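PDB 6JMB: ofchtiv-allosamidin from Ostrinia furnacalis, which probably cleaves the beta-1,4 linkages of chitin, as a group IV insect chitinase of glycosyl hydrolase family 18, and binds the inhibitor allosamidin. Local coordinates for residues 149-152 with 153-157; 103-106 with 107-111; 175-178 with 179-182; 139-142 with 143-147. All coordinates share one frame; numbering follows the deposited sequence.

Interaction 1: 149-152 with 153-157; sequences ELRE and EFDNY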
loop_
_atom_site.group_PDB
_atom_site.type_symbol
_atom_site.label_atom_id
_atom_site.label_comp_id
_atom_site.label_asym_id
_atom_site.label_seq_id
_atom_site.Cartn_x
_atom_site.Cartn_y
_atom_site.Cartn_z
ATOM N N GLU A 149 17.504 -6.158 14.985
ATOM C CA GLU A 149 18.634 -5.255 15.180
ATOM C C GLU A 149 18.226 -3.797 14.995
ATOM O O GLU A 149 18.723 -2.913 15.707
ATOM C CB GLU A 149 19.784 -5.665 14.259
ATOM C CG GLU A 149 20.337 -7.051 14.617
ATOM C CD GLU A 149 21.441 -7.528 13.698
ATOM O OE1 GLU A 149 21.749 -6.824 12.720
ATOM O OE2 GLU A 149 22.004 -8.620 13.952
ATOM N N LEU A 150 17.316 -3.522 14.058
ATOM C CA LEU A 150 16.772 -2.172 13.934
ATOM C C LEU A 150 16.057 -1.757 15.212
ATOM O O LEU A 150 16.259 -0.647 15.718
ATOM C CB LEU A 150 15.813 -2.095 12.745
ATOM C CG LEU A 150 16.451 -1.967 11.361
ATOM C CD1 LEU A 150 15.491 -2.445 10.279
ATOM C CD2 LEU A 150 16.895 -0.527 11.076
ATOM N N ARG A 151 15.224 -2.645 15.758
ATOM C CA ARG A 151 14.502 -2.320 16.983
ATOM C C ARG A 151 15.460 -2.011 18.122
ATOM O O ARG A 151 15.267 -1.032 18.853
ATOM C CB ARG A 151 13.575 -3.474 17.363
ATOM C CG ARG A 151 13.004 -3.381 18.776
ATOM C CD ARG A 151 12.217 -2.097 18.981
ATOM N NE ARG A 151 11.100 -2.006 18.051
ATOM C CZ ARG A 151 10.294 -0.957 17.940
ATOM N NH1 ARG A 151 10.480 0.115 18.702
ATOM N NH2 ARG A 151 9.300 -0.978 17.062
ATOM N N GLU A 152 16.503 -2.830 18.282
ATOM C CA GLU A 152 17.455 -2.616 19.367
ATOM C C GLU A 152 18.091 -1.234 19.287
ATOM O O GLU A 152 18.237 -0.549 20.308
ATOM C CB GLU A 152 18.519 -3.709 19.340
ATOM C CG GLU A 152 18.027 -5.023 19.925
ATOM C CD GLU A 152 18.969 -6.179 19.664
ATOM O OE1 GLU A 152 19.950 -6.001 18.910
ATOM O OE2 GLU A 152 18.723 -7.272 20.220
ATOM N N GLU A 153 18.450 -0.792 18.084
ATOM C CA GLU A 153 19.052 0.529 17.954
ATOM C C GLU A 153 18.013 1.634 18.072
ATOM O O GLU A 153 18.253 2.651 18.737
ATOM C CB GLU A 153 19.780 0.641 16.618
ATOM C CG GLU A 153 20.500 1.965 16.426
ATOM C CD GLU A 153 21.659 2.140 17.384
ATOM O OE1 GLU A 153 22.210 1.118 17.848
ATOM O OE2 GLU A 153 22.021 3.300 17.668
ATOM N N PHE A 154 16.855 1.458 17.432
ATOM C CA PHE A 154 15.858 2.524 17.404
ATOM C C PHE A 154 15.311 2.823 18.794
ATOM O O PHE A 154 14.884 3.952 19.063
ATOM C CB PHE A 154 14.708 2.148 16.465
ATOM C CG PHE A 154 14.979 2.421 15.008
ATOM C CD1 PHE A 154 16.272 2.531 14.521
ATOM C CD2 PHE A 154 13.921 2.570 14.124
ATOM C CE1 PHE A 154 16.507 2.774 13.170
ATOM C CE2 PHE A 154 14.149 2.817 12.781
ATOM C CZ PHE A 154 15.438 2.919 12.301
ATOM N N ASP A 155 15.311 1.830 19.689
ATOM C CA ASP A 155 14.797 2.050 21.036
ATOM C C ASP A 155 15.631 3.056 21.820
ATOM O O ASP A 155 15.122 3.655 22.774
ATOM C CB ASP A 155 14.683 0.723 21.788
ATOM C CG ASP A 155 13.360 0.015 21.530
ATOM O OD1 ASP A 155 12.474 0.605 20.871
ATOM O OD2 ASP A 155 13.203 -1.134 21.997
ATOM N N ASN A 156 16.894 3.266 21.439
ATOM C CA ASN A 156 17.696 4.311 22.068
ATOM C C ASN A 156 17.197 5.709 21.727
ATOM O O ASN A 156 17.558 6.668 22.416
ATOM C CB ASN A 156 19.159 4.176 21.653
ATOM C CG ASN A 156 19.787 2.896 22.159
ATOM O OD1 ASN A 156 19.653 2.549 23.333
ATOM N ND2 ASN A 156 20.467 2.176 21.273
ATOM N N TYR A 157 16.376 5.845 20.686
ATOM C CA TYR A 157 15.904 7.143 20.232
ATOM C C TYR A 157 14.385 7.278 20.237
ATOM O O TYR A 157 13.873 8.329 19.832
ATOM C CB TYR A 157 16.447 7.441 18.826
ATOM C CG TYR A 157 17.956 7.302 18.699
ATOM C CD1 TYR A 157 18.538 6.086 18.368
ATOM C CD2 TYR A 157 18.796 8.393 18.900
ATOM C CE1 TYR A 157 19.914 5.951 18.250
ATOM C CE2 TYR A 157 20.174 8.271 18.777
ATOM C CZ TYR A 157 20.727 7.048 18.453
ATOM O OH TYR A 157 22.096 6.920 18.331
#
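Arg151 and Asp155, one helical turn apart, form a salt bridge in which NH1 of Arg151 donates to OD1 of Asp155 over 3.0 Å along a nearly straight path (165°). The oxygen sits at the edge of the guanidinium, in its plane, whereas NH1 approaches the syn side of OD1 from somewhat outside the carboxylate plane; the two flat groups are turned 49° apart. Bends at chi2 and chi3 curl the arginine toward the C-terminal end of the helix, bringing CD of Arg151 to 3.3 Å from OD1 of Asp155. Its NE donates to the carbonyl of Tyr184 and its NH2 makes a second salt bridge with Asp186. With an alanine at this position, both aspartates would probably lose this cationic partner, and Tyr184 O this donor. All this happens near the C-terminal end of helix 138-154, which leads from strand 120-124 to strand 160-165 of the family 18 TIM barrel. Main-chain bonds carry the helix onward, with Phe154 N 2.8 Å from Leu150 O. On the inward side Leu150 and Phe154 lie alongside each other, CD2 of Leu150 3.9 Å from CE1 of Phe154, and both rest on Leu121 of the barrel strand.

Interaction 2: 103-106 with 107-111; sequences QNFI and QTSLA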
loop_
_atom_site.group_PDB
_atom_site.type_symbol
_atom_site.label_atom_id
_atom_site.label_comp_id
_atom_site.label_asym_id
_atom_site.label_seq_id
_atom_site.Cartn_x
_atom_site.Cartn_y
_atom_site.Cartn_z
ATOM N N GLN A 103 24.478 -3.585 9.886
ATOM C CA GLN A 103 24.885 -2.484 10.750
ATOM C C GLN A 103 24.995 -1.189 9.959
ATOM O O GLN A 103 24.569 -0.125 10.429
ATOM C CB GLN A 103 26.213 -2.824 11.423
ATOM C CG GLN A 103 26.738 -1.731 12.333
ATOM C CD GLN A 103 28.075 -2.092 12.954
ATOM O OE1 GLN A 103 29.118 -2.007 12.305
ATOM N NE2 GLN A 103 28.049 -2.498 14.217
ATOM N N ASN A 104 25.553 -1.262 8.750
ATOM C CA ASN A 104 25.627 -0.081 7.894
ATOM C C ASN A 104 24.238 0.445 7.559
ATOM O O ASN A 104 24.015 1.664 7.547
ATOM C CB ASN A 104 26.411 -0.401 6.619
ATOM C CG ASN A 104 26.673 0.828 5.767
ATOM O OD1 ASN A 104 27.127 1.862 6.267
ATOM N ND2 ASN A 104 26.393 0.721 4.474
ATOM N N PHE A 105 23.282 -0.454 7.305
ATOM C CA PHE A 105 21.930 0.012 7.022
ATOM C C PHE A 105 21.304 0.676 8.237
ATOM O O PHE A 105 20.658 1.724 8.123
ATOM C CB PHE A 105 21.022 -1.112 6.529
ATOM C CG PHE A 105 19.621 -0.643 6.318
ATOM C CD1 PHE A 105 19.337 0.240 5.286
ATOM C CD2 PHE A 105 18.611 -0.982 7.204
ATOM C CE1 PHE A 105 18.058 0.732 5.105
ATOM C CE2 PHE A 105 17.327 -0.492 7.028
ATOM C CZ PHE A 105 17.053 0.368 5.979
ATOM N N ILE A 106 21.460 0.063 9.408
ATOM C CA ILE A 106 20.901 0.646 10.623
ATOM C C ILE A 106 21.455 2.050 10.844
ATOM O O ILE A 106 20.707 2.996 11.116
ATOM C CB ILE A 106 21.148 -0.276 11.828
ATOM C CG1 ILE A 106 20.366 -1.579 11.653
ATOM C CG2 ILE A 106 20.769 0.431 13.121
ATOM C CD1 ILE A 106 20.833 -2.701 12.559
ATOM N N GLN A 107 22.773 2.214 10.693
ATOM C CA GLN A 107 23.385 3.512 10.966
ATOM C C GLN A 107 23.041 4.549 9.899
ATOM O O GLN A 107 22.772 5.709 10.228
ATOM C CB GLN A 107 24.899 3.361 11.127
ATOM C CG GLN A 107 25.303 2.566 12.366
ATOM C CD GLN A 107 24.674 3.099 13.644
ATOM O OE1 GLN A 107 24.094 2.344 14.428
ATOM N NE2 GLN A 107 24.787 4.403 13.863
ATOM N N THR A 108 23.059 4.170 8.615
ATOM C CA THR A 108 22.779 5.161 7.576
ATOM C C THR A 108 21.296 5.516 7.514
ATOM O O THR A 108 20.947 6.678 7.265
ATOM C CB THR A 108 23.293 4.713 6.208
ATOM O OG1 THR A 108 22.717 3.452 5.852
ATOM C CG2 THR A 108 24.811 4.607 6.211
ATOM N N SER A 109 20.405 4.542 7.730
ATOM C CA SER A 109 18.986 4.884 7.789
ATOM C C SER A 109 18.686 5.746 9.007
ATOM O O SER A 109 17.918 6.712 8.915
ATOM C CB SER A 109 18.112 3.625 7.759
ATOM O OG SER A 109 18.225 2.871 8.954
ATOM N N LEU A 110 19.306 5.438 10.150
ATOM C CA LEU A 110 19.125 6.276 11.331
ATOM C C LEU A 110 19.600 7.702 11.075
ATOM O O LEU A 110 18.954 8.663 11.505
ATOM C CB LEU A 110 19.879 5.672 12.515
ATOM C CG LEU A 110 19.914 6.484 13.807
ATOM C CD1 LEU A 110 18.522 6.598 14.389
ATOM C CD2 LEU A 110 20.851 5.823 14.804
ATOM N N ALA A 111 20.727 7.856 10.377
ATOM C CA ALA A 111 21.231 9.194 10.066
ATOM C C ALA A 111 20.221 9.995 9.250
ATOM O O ALA A 111 19.985 11.178 9.530
ATOM C CB ALA A 111 22.573 9.097 9.337
#
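Thr108 OG1 donates to Asn104 O at 2.8 Å, turning back onto the preceding turn of helix 99-116 from a position between its own backbone N and carbonyl carbon (chi1 57°). That carbonyl also takes the amide hydrogen of Thr108, and the two donors arrive from opposite faces of its plane. Ser109 repeats the scheme with Phe105 O, which lies 2.8 Å from Ser109 OG and 2.9 Å from Ser109 N. Such a returned hydroxyl is a habit of serine and threonine inside helices, here met twice in succession. Phe105, with CG trans to its own amide nitrogen (chi1 177°), swings its ring forward until Ser109 CB lies over one face, 4.1 Å from the ring centroid and offset toward the rim, a CH-pi contact. Alongside, the methyl CG2 of Thr108 touches OD1 of Asn104 at 3.6 Å, while ND2 of Asn104 binds Thr48 OG1 and Glu46 O. Thr108 OG1 is linked in addition to Ala49 N. A valine in place of Thr108 would probably deprive Asn104 O of its second donor and leave the amide of Ala49 without this mate. The helix thus has one flank joined to the segment around strand 49-51, while on another Ile106 packs against Glu149, Leu150 and Glu153 of helix 138-154.

Interaction 3: 175-178 with 179-182; sequences SYDV and PSVA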
loop_
_atom_site.group_PDB
_atom_site.type_symbol
_atom_site.label_atom_id
_atom_site.label_comp_id
_atom_site.label_asym_id
_atom_site.label_seq_id
_atom_site.Cartn_x
_atom_site.Cartn_y
_atom_site.Cartn_z
ATOM N N SER A 175 7.938 -15.575 2.428
ATOM C CA SER A 175 8.792 -14.462 2.817
ATOM C C SER A 175 8.984 -14.282 4.314
ATOM O O SER A 175 10.002 -13.709 4.712
ATOM C CB SER A 175 8.232 -13.137 2.274
ATOM O OG SER A 175 8.273 -13.095 0.855
ATOM N N TYR A 176 8.035 -14.704 5.157
ATOM C CA TYR A 176 7.994 -14.211 6.526
ATOM C C TYR A 176 7.787 -15.318 7.540
ATOM O O TYR A 176 7.010 -16.251 7.323
ATOM C CB TYR A 176 6.847 -13.217 6.740
ATOM C CG TYR A 176 6.722 -12.166 5.667
ATOM C CD1 TYR A 176 7.708 -11.195 5.493
ATOM C CD2 TYR A 176 5.621 -12.140 4.832
ATOM C CE1 TYR A 176 7.588 -10.225 4.504
ATOM C CE2 TYR A 176 5.489 -11.180 3.841
ATOM C CZ TYR A 176 6.474 -10.231 3.679
ATOM O OH TYR A 176 6.337 -9.285 2.694
ATOM N N ASP A 177 8.451 -15.169 8.673
ATOM C CA ASP A 177 8.042 -15.831 9.898
ATOM C C ASP A 177 7.215 -14.817 10.682
ATOM O O ASP A 177 7.760 -13.848 11.220
ATOM C CB ASP A 177 9.253 -16.284 10.697
ATOM C CG ASP A 177 8.857 -16.901 12.000
ATOM O OD1 ASP A 177 8.453 -18.078 11.976
ATOM O OD2 ASP A 177 8.898 -16.195 13.025
ATOM N N VAL A 178 5.892 -15.020 10.710
ATOM C CA VAL A 178 4.992 -13.975 11.212
ATOM C C VAL A 178 5.257 -13.590 12.661
ATOM O O VAL A 178 5.335 -12.383 12.951
ATOM C CB VAL A 178 3.522 -14.341 10.919
ATOM C CG1 VAL A 178 2.577 -13.323 11.551
ATOM C CG2 VAL A 178 3.281 -14.436 9.413
ATOM N N PRO A 179 5.405 -14.520 13.608
ATOM C CA PRO A 179 5.628 -14.089 14.998
ATOM C C PRO A 179 6.891 -13.269 15.188
ATOM O O PRO A 179 6.878 -12.303 15.964
ATOM C CB PRO A 179 5.660 -15.410 15.782
ATOM C CG PRO A 179 4.894 -16.376 14.917
ATOM C CD PRO A 179 5.222 -15.980 13.510
ATOM N N SER A 180 7.983 -13.606 14.496
ATOM C CA SER A 180 9.211 -12.844 14.698
ATOM C C SER A 180 9.173 -11.498 13.984
ATOM O O SER A 180 9.835 -10.554 14.426
ATOM C CB SER A 180 10.453 -13.659 14.323
ATOM O OG SER A 180 10.438 -14.057 12.967
ATOM N N VAL A 181 8.395 -11.378 12.908
ATOM C CA VAL A 181 8.194 -10.072 12.286
ATOM C C VAL A 181 7.358 -9.178 13.195
ATOM O O VAL A 181 7.725 -8.029 13.474
ATOM C CB VAL A 181 7.564 -10.229 10.891
ATOM C CG1 VAL A 181 7.125 -8.864 10.338
ATOM C CG2 VAL A 181 8.535 -10.912 9.943
ATOM N N ALA A 182 6.243 -9.709 13.709
ATOM C CA ALA A 182 5.367 -8.912 14.561
ATOM C C ALA A 182 6.067 -8.459 15.837
ATOM O O ALA A 182 5.823 -7.343 16.315
ATOM C CB ALA A 182 4.101 -9.699 14.906
#
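Val181 N donates to Asp177 O over 3.1 Å and Ala182 N to Val178 O over 2.9 Å, the first main-chain bonds of a helix that begins as psi drops from 106° at Asp177 to -48° at Val178. Ahead of these bonds the side chain of Asp177 takes over the role of a preceding turn. Its OD2 accepts from Ser180 N at 3.1 Å and from Ser180 OG at 2.6 Å, so one carboxylate oxygen is gripped by the backbone and side chain of the same residue. Both donors come to the anti side of OD2, the amide farther from the carboxylate plane than the hydroxyl. Chi1 at 177° points the carboxylate away from the aspartate's own amide and forward over the helix start, where its negative charge would be expected to sit favourably against the positive end of the helix dipole. This is a classic aspartate N-cap, opening helix 178-184 of the family 18 TIM barrel. Pro179 fits within the first turn, where the amide hydrogen it lacks has no preceding helical carbonyl to serve; its CD lies 3.5 Å from Val178 CB and 3.7 Å from Asp177 OD2. Tyr176 and Val181 occupy the two positions of a hydrophobic staple, just before the cap and four residues beyond it, touching lightly where CB of Tyr176 comes to 4.3 Å from CG2 of Val181. Farther out, the hydroxyl of Tyr176 bonds to Ser166 N, and Val178 packs against Tyr232 and Trp233 of helix 226-235.

Interaction 4: 139-142 with 143-147; sequences DIEQ and FSTLL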
loop_
_atom_site.group_PDB
_atom_site.type_symbol
_atom_site.label_atom_id
_atom_site.label_comp_id
_atom_site.label_asym_id
_atom_site.label_seq_id
_atom_site.Cartn_x
_atom_site.Cartn_y
_atom_site.Cartn_z
ATOM N N ASP A 139 16.592 -15.519 3.306
ATOM C CA ASP A 139 16.024 -14.184 3.491
ATOM C C ASP A 139 14.966 -14.163 4.587
ATOM O O ASP A 139 14.778 -13.132 5.242
ATOM C CB ASP A 139 15.326 -13.721 2.211
ATOM C CG ASP A 139 16.277 -13.377 1.074
ATOM O OD1 ASP A 139 17.517 -13.461 1.220
ATOM O OD2 ASP A 139 15.742 -13.016 0.007
ATOM N N ILE A 140 14.222 -15.261 4.760
ATOM C CA ILE A 140 13.165 -15.283 5.770
ATOM C C ILE A 140 13.758 -15.053 7.154
ATOM O O ILE A 140 13.251 -14.247 7.946
ATOM C CB ILE A 140 12.370 -16.601 5.701
ATOM C CG1 ILE A 140 11.773 -16.813 4.309
ATOM C CG2 ILE A 140 11.273 -16.610 6.765
ATOM C CD1 ILE A 140 11.175 -18.201 4.104
ATOM N N GLU A 141 14.855 -15.757 7.459
ATOM C CA GLU A 141 15.536 -15.548 8.732
ATOM C C GLU A 141 16.164 -14.164 8.794
ATOM O O GLU A 141 16.015 -13.449 9.794
ATOM C CB GLU A 141 16.603 -16.622 8.959
ATOM C CG GLU A 141 17.487 -16.305 10.157
ATOM C CD GLU A 141 18.702 -17.203 10.276
ATOM O OE1 GLU A 141 18.781 -18.219 9.554
ATOM O OE2 GLU A 141 19.581 -16.885 11.105
ATOM N N GLN A 142 16.868 -13.770 7.729
ATOM C CA GLN A 142 17.639 -12.533 7.790
ATOM C C GLN A 142 16.735 -11.313 7.902
ATOM O O GLN A 142 17.123 -10.319 8.523
ATOM C CB GLN A 142 18.578 -12.418 6.588
ATOM C CG GLN A 142 19.534 -13.596 6.407
ATOM C CD GLN A 142 20.299 -13.949 7.668
ATOM O OE1 GLN A 142 20.678 -13.078 8.445
ATOM N NE2 GLN A 142 20.539 -15.242 7.870
ATOM N N PHE A 143 15.540 -11.372 7.309
ATOM C CA PHE A 143 14.570 -10.295 7.479
ATOM C C PHE A 143 14.232 -10.101 8.952
ATOM O O PHE A 143 14.238 -8.974 9.461
ATOM C CB PHE A 143 13.315 -10.624 6.668
ATOM C CG PHE A 143 12.251 -9.557 6.703
ATOM C CD1 PHE A 143 12.513 -8.257 6.289
ATOM C CD2 PHE A 143 10.969 -9.875 7.112
ATOM C CE1 PHE A 143 11.506 -7.288 6.300
ATOM C CE2 PHE A 143 9.965 -8.912 7.135
ATOM C CZ PHE A 143 10.234 -7.624 6.722
ATOM N N SER A 144 13.960 -11.195 9.665
ATOM C CA SER A 144 13.643 -11.079 11.084
ATOM C C SER A 144 14.844 -10.612 11.898
ATOM O O SER A 144 14.688 -9.824 12.837
ATOM C CB SER A 144 13.085 -12.400 11.608
ATOM O OG SER A 144 11.761 -12.585 11.126
ATOM N N THR A 145 16.052 -11.072 11.552
ATOM C CA THR A 145 17.241 -10.581 12.242
ATOM C C THR A 145 17.414 -9.085 12.027
ATOM O O THR A 145 17.719 -8.345 12.970
ATOM C CB THR A 145 18.475 -11.348 11.765
ATOM O OG1 THR A 145 18.296 -12.736 12.057
ATOM C CG2 THR A 145 19.735 -10.847 12.468
ATOM N N LEU A 146 17.200 -8.623 10.795
ATOM C CA LEU A 146 17.306 -7.199 10.499
ATOM C C LEU A 146 16.336 -6.387 11.349
ATOM O O LEU A 146 16.706 -5.355 11.920
ATOM C CB LEU A 146 17.035 -6.974 9.013
ATOM C CG LEU A 146 16.967 -5.514 8.558
ATOM C CD1 LEU A 146 18.330 -4.845 8.695
ATOM C CD2 LEU A 146 16.472 -5.436 7.119
ATOM N N LEU A 147 15.084 -6.846 11.451
ATOM C CA LEU A 147 14.102 -6.122 12.256
ATOM C C LEU A 147 14.494 -6.100 13.729
ATOM O O LEU A 147 14.347 -5.072 14.403
ATOM C CB LEU A 147 12.716 -6.743 12.078
ATOM C CG LEU A 147 12.118 -6.654 10.670
ATOM C CD1 LEU A 147 10.816 -7.448 10.609
ATOM C CD2 LEU A 147 11.901 -5.205 10.252
HETATM O O HOH W 1 10.637 -13.277 8.641
HETATM O O HOH W 2 20.446 -14.092 11.074
#
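Glu141 and Thr145 lie alongside each other on the outer side of helix 138-154, pointing the same way, and show how a single water can join side chains that do not bond directly. From CB onward Thr145 is easily traced. CB itself rests above the preceding turn, 3.7 Å from Gln142 O. A chi1 of -60° then sets OG1 beside the backbone N, 3.3 Å from Glu141 O. At the tip, OG1 of Thr145 donates to a water 2.7 Å away. That water donates to OE2 of Glu141 and, over 2.8 Å, to OE1 of Gln142, while accepting from the threonine hydroxyl. Gln142 reaches the site through a chain bent at chi2, which turns its amide back toward the start of the helix; its NE2 makes a weak hydrogen bond to Asp138. A second water serves the other side of the same turn. It donates to Ile140 O at 2.9 Å and bonds to Ser144 OG at 2.8 Å, lying at the edge of the Phe143 ring, in its plane. Here Ser144 N stands 3.6 Å from Ile140 O, whereas Thr145 N donates to Glu141 O at 3.0 Å. The carboxylate of Asp139 is engaged by Thr133, Asn129 and Ser93. Among its neighbours in the barrel, the helix turns Phe143 and Leu147 toward Val163 of strand 160-165, meets Val181 of helix 178-184 through these two residues and Ser144, whose OG bonds to Ser180, and sets Gln142 and Thr145 against Arg102 of helix 99-116.

How the interactions relate
Three neighbouring helices of the barrel wall, with the loop that leads into one of them, carry all four contacts, each partly buried. Interactions 1 and 4 share helix 138-154, the former relying on a direct salt bridge near its C-terminal end, the latter on bridging waters. Interaction 1 buries Leu150 and Phe154 but exposes Glu152, Asp155 and Asn156; in interaction 4 only Glu141 is exposed among the touching residues, and the charged Asp139 is buried. Interaction 2, with hydroxyls returned to helix carbonyls, lies against interaction 1, Ile106 CG1 being 3.7 Å from Leu150 CD2. Interaction 3, closer to the chain's centre, is a carboxylate-capped helix start, and the ring of Tyr176 packs on Phe143 of interaction 4.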